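Local atomic coordinates of TodX (Pseudomonas putida, PDB entry 3BS0), a protein that sits in the outer membrane as a beta barrel of the OmpP1/FadL family and transports toluene and probably related aromatic hydrocarbons across the outer membrane. Residues Asp56-Val59 and Ala65-Lys68. Sequence-based numbering, arbitrary orientation.
Sequences DIKV and AEAK. Unlike the reference sequence in segment 65-68: A67 (reference Pro).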
ATOM      1  N   ASP A  56     -13.346  -1.524  -5.231  1.00 48.64           N
ATOM      2  CA  ASP A  56     -14.331  -1.515  -6.289  1.00 48.98           C
ATOM      3  C   ASP A  56     -13.900  -0.605  -7.433  1.00 46.56           C
ATOM      4  O   ASP A  56     -13.643   0.592  -7.256  1.00 43.92           O
ATOM      5  CB  ASP A  56     -15.711  -1.115  -5.778  1.00 53.91           C
ATOM      6  CG  ASP A  56     -16.822  -1.730  -6.610  1.00 59.58           C
ATOM      7  OD1 ASP A  56     -16.779  -2.966  -6.811  1.00 62.79           O
ATOM      8  OD2 ASP A  56     -17.730  -1.000  -7.061  1.00 62.84           O
ATOM      9  N   ILE A  57     -13.818  -1.204  -8.613  1.00 44.09           N
ATOM     10  CA  ILE A  57     -13.400  -0.493  -9.800  1.00 41.72           C
ATOM     11  C   ILE A  57     -14.233  -0.864 -11.004  1.00 38.86           C
ATOM     12  O   ILE A  57     -14.560  -2.025 -11.218  1.00 38.84           O
ATOM     13  CB  ILE A  57     -11.929  -0.804 -10.131  1.00 43.27           C
ATOM     14  CG1 ILE A  57     -11.048  -0.489  -8.925  1.00 45.78           C
ATOM     15  CG2 ILE A  57     -11.478   0.004 -11.327  1.00 42.28           C
ATOM     16  CD1 ILE A  57      -9.564  -0.721  -9.188  1.00 49.56           C
ATOM     17  N   LYS A  58     -14.591   0.145 -11.778  1.00 37.11           N
ATOM     18  CA  LYS A  58     -15.340  -0.055 -13.006  1.00 36.59           C
ATOM     19  C   LYS A  58     -14.609   0.781 -14.064  1.00 35.13           C
ATOM     20  O   LYS A  58     -14.282   1.961 -13.840  1.00 30.49           O
ATOM     21  CB  LYS A  58     -16.785   0.436 -12.869  1.00 38.19           C
ATOM     22  CG  LYS A  58     -17.840  -0.605 -13.160  1.00 41.93           C
ATOM     23  CD  LYS A  58     -18.180  -1.379 -11.891  1.00 48.07           C
ATOM     24  CE  LYS A  58     -19.395  -2.305 -12.074  1.00 51.34           C
ATOM     25  NZ  LYS A  58     -20.650  -1.563 -12.428  1.00 55.19           N
ATOM     26  N   VAL A  59     -14.329   0.145 -15.195  1.00 33.94           N
ATOM     27  CA  VAL A  59     -13.660   0.792 -16.305  1.00 32.92           C
ATOM     28  C   VAL A  59     -14.629   0.642 -17.464  1.00 33.18           C
ATOM     29  O   VAL A  59     -15.221  -0.425 -17.658  1.00 31.17           O
ATOM     30  CB  VAL A  59     -12.310   0.101 -16.626  1.00 34.77           C
ATOM     31  CG1 VAL A  59     -11.651   0.742 -17.843  1.00 35.92           C
ATOM     32  CG2 VAL A  59     -11.370   0.229 -15.440  1.00 39.20           C
ATOM     33  N   ALA A  65     -19.005  -0.987 -23.054  1.00 37.17           N
ATOM     34  CA  ALA A  65     -18.588  -2.249 -22.448  1.00 35.21           C
ATOM     35  C   ALA A  65     -17.925  -1.954 -21.107  1.00 32.52           C
ATOM     36  O   ALA A  65     -17.258  -0.941 -20.959  1.00 29.13           O
ATOM     37  CB  ALA A  65     -17.603  -2.980 -23.364  1.00 34.46           C
ATOM     38  N   GLU A  66     -18.126  -2.821 -20.123  1.00 33.13           N
ATOM     39  CA  GLU A  66     -17.497  -2.594 -18.840  1.00 36.84           C
ATOM     40  C   GLU A  66     -16.737  -3.797 -18.306  1.00 36.71           C
ATOM     41  O   GLU A  66     -17.084  -4.948 -18.546  1.00 35.91           O
ATOM     42  CB  GLU A  66     -18.519  -2.114 -17.789  1.00 38.75           C
ATOM     43  CG  GLU A  66     -19.429  -3.177 -17.197  1.00 43.85           C
ATOM     44  CD  GLU A  66     -20.408  -2.598 -16.172  1.00 51.66           C
ATOM     45  OE1 GLU A  66     -19.932  -2.070 -15.133  1.00 54.91           O
ATOM     46  OE2 GLU A  66     -21.648  -2.660 -16.405  1.00 48.50           O
ATOM     47  N   ALA A  67     -15.669  -3.490 -17.590  1.00 37.53           N
ATOM     48  CA  ALA A  67     -14.830  -4.478 -16.952  1.00 37.17           C
ATOM     49  C   ALA A  67     -14.801  -3.987 -15.520  1.00 36.94           C
ATOM     50  O   ALA A  67     -14.516  -2.819 -15.258  1.00 35.80           O
ATOM     51  CB  ALA A  67     -13.447  -4.449 -17.540  1.00 34.15           C
ATOM     52  N   LYS A  68     -15.128  -4.861 -14.589  1.00 38.53           N
ATOM     53  CA  LYS A  68     -15.119  -4.459 -13.202  1.00 40.74           C
ATOM     54  C   LYS A  68     -14.282  -5.421 -12.424  1.00 38.83           C
ATOM     55  O   LYS A  68     -14.139  -6.582 -12.807  1.00 37.74           O
ATOM     56  CB  LYS A  68     -16.540  -4.433 -12.636  1.00 43.82           C
ATOM     57  CG  LYS A  68     -17.376  -5.633 -12.992  1.00 45.76           C
ATOM     58  CD  LYS A  68     -18.691  -5.617 -12.233  1.00 53.54           C
ATOM     59  CE  LYS A  68     -19.847  -6.015 -13.142  1.00 59.76           C
ATOM     60  NZ  LYS A  68     -19.561  -7.296 -13.865  1.00 64.44           N
TER
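K58 NZ meets E66 OE1 at 2.8 Å in a salt bridge that joins neighbouring strands diagonally. The ammonium group comes to the syn side of the carboxylate, 17° out of its plane. Lysine suits this place because a long, flexible chain with a charged end can pack its methylenes along K68 and still bring NZ to E66. A bend at chi2 (88°) turns CD over K68 CB, and a second at chi4 directs NZ. The glutamate is long enough to answer, its chain extended beyond CG. On the same face K58 and K68, a non-hydrogen-bonded antiparallel pair, run side by side in the same direction. Their aliphatic parts touch, K58 CE lying 3.4 Å from K68 CD. K58 NZ and K68 NZ stay 6.0 Å apart, so the mutual repulsion of the like charges is probably modest and partly offset by E66. With an alanine at K58, the E66 carboxylate would probably lose this mate and K68 the methylenes it packs along.

The backbones are joined at V59 and A67, a hydrogen-bonded antiparallel pair with V59 N to A67 O at 3.0 Å and A67 N to V59 O at 3.1 Å. A67 stands where the reference sequence has proline, which has no backbone N-H for the second bond. Beside the pair, K68 CA gives a CA-H...O contact to I57 O at 3.2 Å. The side chains of V59 and A67 are buried on the other face, where branched, apolar V59 suits packing against P368, and A67 touches S113.

The pairing forms a beta hairpin between strands 44-60 and 66-69; strand 417-433 also pairs with strand 44-60, and its Q418 touches V59.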